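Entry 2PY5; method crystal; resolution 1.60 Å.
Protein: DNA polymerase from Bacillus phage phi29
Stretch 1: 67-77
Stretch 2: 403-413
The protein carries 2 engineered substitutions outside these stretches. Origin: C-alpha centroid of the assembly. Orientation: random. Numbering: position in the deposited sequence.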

# COMPACT_ATOMS: atom_id res chain seq x y z
N GLY F 67 0.93 -19.61 -1.76
CA GLY F 67 2.33 -19.96 -1.84
C GLY F 67 2.81 -20.87 -0.74
O GLY F 67 3.67 -21.72 -0.97
N ALA F 68 2.29 -20.70 0.47
CA ALA F 68 2.65 -21.58 1.59
C ALA F 68 2.31 -23.03 1.29
O ALA F 68 3.10 -23.93 1.58
CB ALA F 68 1.95 -21.13 2.86
N PHE F 69 1.15 -23.24 0.67
CA PHE F 69 0.70 -24.57 0.30
C PHE F 69 1.58 -25.18 -0.79
O PHE F 69 1.94 -26.36 -0.73
CB PHE F 69 -0.78 -24.57 -0.08
CG PHE F 69 -1.69 -24.27 1.07
CD1 PHE F 69 -1.91 -22.95 1.48
CD2 PHE F 69 -2.29 -25.29 1.79
CE1 PHE F 69 -2.73 -22.68 2.58
CE2 PHE F 69 -3.10 -25.00 2.85
CZ PHE F 69 -3.33 -23.70 3.23
N ILE F 70 1.96 -24.35 -1.77
CA ILE F 70 2.80 -24.77 -2.87
C ILE F 70 4.18 -25.18 -2.38
O ILE F 70 4.69 -26.22 -2.77
CB ILE F 70 2.89 -23.64 -3.92
CG1 ILE F 70 1.55 -23.46 -4.63
CG2 ILE F 70 4.00 -23.87 -4.94
CD1 ILE F 70 1.43 -22.18 -5.38
N ILE F 71 4.78 -24.36 -1.52
CA ILE F 71 6.13 -24.66 -1.01
C ILE F 71 6.11 -25.90 -0.09
O ILE F 71 7.02 -26.73 -0.16
CB ILE F 71 6.81 -23.43 -0.38
CG1 ILE F 71 7.04 -22.37 -1.46
CG2 ILE F 71 8.17 -23.82 0.21
CD1 ILE F 71 7.66 -21.09 -0.93
N ASN F 72 5.09 -26.01 0.76
CA ASN F 72 4.91 -27.23 1.54
C ASN F 72 4.89 -28.47 0.64
O ASN F 72 5.47 -29.49 0.96
CB ASN F 72 3.63 -27.17 2.38
CG ASN F 72 3.85 -26.54 3.75
OD1 ASN F 72 3.72 -25.30 3.91
ND2 ASN F 72 4.20 -27.34 4.71
N TRP F 73 4.23 -28.38 -0.51
CA TRP F 73 4.18 -29.52 -1.43
C TRP F 73 5.55 -29.77 -2.06
O TRP F 73 6.03 -30.90 -2.08
CB TRP F 73 3.14 -29.29 -2.53
CG TRP F 73 2.94 -30.47 -3.45
CD1 TRP F 73 1.98 -31.44 -3.33
CD2 TRP F 73 3.70 -30.80 -4.62
NE1 TRP F 73 2.11 -32.35 -4.33
CE2 TRP F 73 3.15 -32.00 -5.14
CE3 TRP F 73 4.79 -30.22 -5.27
CZ2 TRP F 73 3.65 -32.61 -6.29
CZ3 TRP F 73 5.28 -30.82 -6.41
CH2 TRP F 73 4.72 -32.03 -6.90
N LEU F 74 6.19 -28.70 -2.54
CA LEU F 74 7.47 -28.83 -3.21
C LEU F 74 8.46 -29.55 -2.31
O LEU F 74 9.11 -30.48 -2.75
CB LEU F 74 8.01 -27.45 -3.64
CG LEU F 74 7.26 -26.79 -4.79
CD1 LEU F 74 7.62 -25.32 -4.86
CD2 LEU F 74 7.59 -27.47 -6.12
N GLU F 75 8.53 -29.13 -1.05
CA GLU F 75 9.47 -29.68 -0.07
C GLU F 75 9.24 -31.15 0.23
O GLU F 75 10.16 -31.84 0.66
CB GLU F 75 9.42 -28.86 1.22
CG GLU F 75 10.02 -27.45 1.05
CD GLU F 75 11.54 -27.47 1.07
OE1 GLU F 75 12.13 -28.37 1.72
OE2 GLU F 75 12.16 -26.56 0.45
N ARG F 76 8.01 -31.63 0.04
CA ARG F 76 7.68 -33.04 0.28
C ARG F 76 7.69 -33.90 -0.98
O ARG F 76 7.48 -35.12 -0.91
CB ARG F 76 6.31 -33.13 0.95
CG ARG F 76 6.29 -32.60 2.38
CD ARG F 76 4.89 -32.56 2.87
NE ARG F 76 4.80 -32.25 4.30
CZ ARG F 76 4.88 -31.02 4.80
NH1 ARG F 76 5.05 -29.97 4.01
NH2 ARG F 76 4.78 -30.83 6.10
N ASN F 77 7.94 -33.29 -2.12
CA ASN F 77 7.81 -33.95 -3.40
C ASN F 77 9.06 -33.79 -4.25
O ASN F 77 8.99 -33.80 -5.49
CB ASN F 77 6.56 -33.46 -4.10
CG ASN F 77 5.30 -34.09 -3.54
OD1 ASN F 77 4.90 -35.19 -3.96
ND2 ASN F 77 4.68 -33.42 -2.56
N VAL F 403 14.42 -16.92 2.87
CA VAL F 403 14.48 -18.23 2.23
C VAL F 403 13.60 -19.20 3.01
O VAL F 403 13.79 -19.37 4.22
CB VAL F 403 15.92 -18.76 2.21
CG1 VAL F 403 15.99 -20.17 1.63
CG2 VAL F 403 16.82 -17.79 1.43
N PRO F 404 12.64 -19.84 2.34
CA PRO F 404 11.81 -20.81 3.06
C PRO F 404 12.53 -22.11 3.34
O PRO F 404 13.43 -22.50 2.60
CB PRO F 404 10.68 -21.06 2.09
CG PRO F 404 11.28 -20.82 0.76
CD PRO F 404 12.27 -19.75 0.92
N TYR F 405 12.11 -22.78 4.41
CA TYR F 405 12.58 -24.13 4.72
C TYR F 405 11.55 -24.83 5.58
O TYR F 405 10.68 -24.18 6.17
CB TYR F 405 13.93 -24.09 5.43
CG TYR F 405 13.91 -23.49 6.81
CD1 TYR F 405 13.82 -24.30 7.93
CD2 TYR F 405 13.98 -22.13 6.99
CE1 TYR F 405 13.80 -23.74 9.21
CE2 TYR F 405 13.96 -21.57 8.24
CZ TYR F 405 13.87 -22.36 9.34
OH TYR F 405 13.85 -21.77 10.59
N LEU F 406 11.60 -26.16 5.63
CA LEU F 406 10.69 -26.92 6.48
C LEU F 406 11.31 -27.10 7.85
O LEU F 406 12.40 -27.65 7.98
CB LEU F 406 10.34 -28.29 5.88
CG LEU F 406 9.22 -28.43 4.85
CD1 LEU F 406 8.84 -29.91 4.77
CD2 LEU F 406 7.98 -27.56 5.12
N LYS F 407 10.60 -26.63 8.87
CA LYS F 407 11.00 -26.81 10.26
C LYS F 407 10.81 -28.28 10.68
O LYS F 407 10.19 -29.07 9.95
CB LYS F 407 10.18 -25.87 11.16
CG LYS F 407 10.35 -24.40 10.83
CD LYS F 407 9.67 -23.45 11.83
CE LYS F 407 8.16 -23.56 11.82
NZ LYS F 407 7.52 -22.54 12.72
N GLU F 408 11.35 -28.65 11.84
CA GLU F 408 11.23 -30.03 12.35
C GLU F 408 9.78 -30.52 12.40
O GLU F 408 9.51 -31.70 12.11
CB GLU F 408 11.86 -30.15 13.74
N ASN F 409 8.87 -29.61 12.75
CA ASN F 409 7.44 -29.94 12.86
C ASN F 409 6.72 -30.05 11.51
O ASN F 409 5.55 -30.44 11.47
CB ASN F 409 6.72 -28.93 13.76
CG ASN F 409 6.69 -27.53 13.17
OD1 ASN F 409 7.25 -27.27 12.11
ND2 ASN F 409 6.05 -26.60 13.88
N GLY F 410 7.40 -29.70 10.42
CA GLY F 410 6.83 -29.81 9.09
C GLY F 410 6.14 -28.54 8.61
O GLY F 410 5.53 -28.53 7.53
N ALA F 411 6.21 -27.47 9.40
CA ALA F 411 5.70 -26.15 8.98
C ALA F 411 6.83 -25.33 8.37
O ALA F 411 8.01 -25.57 8.66
CB ALA F 411 5.10 -25.39 10.16
N LEU F 412 6.47 -24.37 7.51
CA LEU F 412 7.46 -23.49 6.92
C LEU F 412 8.04 -22.52 7.93
O LEU F 412 7.31 -21.90 8.72
CB LEU F 412 6.84 -22.70 5.77
CG LEU F 412 6.57 -23.48 4.50
CD1 LEU F 412 5.95 -22.58 3.46
CD2 LEU F 412 7.87 -24.12 3.96
N GLY F 413 9.36 -22.36 7.87
CA GLY F 413 10.07 -21.29 8.54
C GLY F 413 10.81 -20.50 7.48
O GLY F 413 10.84 -20.90 6.30
O HOH W 1 13.46 -27.46 3.93

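Leu412 lies at the apolar centre of the contact, where the helix that carries Ala68 and Ile71 packs against a hairpin whose strands carry Pro404, Leu406 and Leu412. Its CA-to-CB bond points toward the helix, and its m,t rotamer lays both methyls against the helix: Leu412 CD2 is 3.8 Å from Ile71 CG2, and Leu412 CD1 packs 4.0 Å from Ile71 CB as well as 3.7 Å from Ala68 O and 4.3 Å from Ala68 CB. The CA-to-CB bond of Ala68 points sideways, and its methyl lies beside the leucine where Leu412 CD1 meets the backbone oxygen Ala68 O. Ile71, also directed toward the hairpin, extends its m,t chain so that CD1 reaches 4.0 Å from Pro404 CG; both residues are buried, and the contact is purely apolar.

One turn further along, Glu75 offers its aliphatic part to Leu406, with Glu75 CB 3.7 Å from Leu406 CG. Its carboxylate continues to a water that donates to Glu75 OE1 (2.7 Å) and accepts from Leu406 N (2.8 Å), so that the same pair of residues is joined by both an apolar contact and a polar bridge.

The polar edge is built around Arg76. Its CA-to-CB bond points sideways, but the long side chain brings the guanidinium to the turn, where Arg76 NH2 donates a hydrogen bond to Gly410 O (2.8 Å, 156°). Arg76 NH1 donates to Asn72 O at 3.1 Å, tying the group back to its own helix. Gly410 O lies at the edge of the guanidinium, near its plane, whereas Leu406 CD1 covers one face, 3.9 Å from Arg76 NH1. Gly410 closes the type I turn that begins at Lys407, with phi/psi of 93/4°; a CB there would be jammed against the preceding carbonyl oxygen and would sit only 3.1 Å from Arg76 NH2. Together the two stretches bury 410 Å².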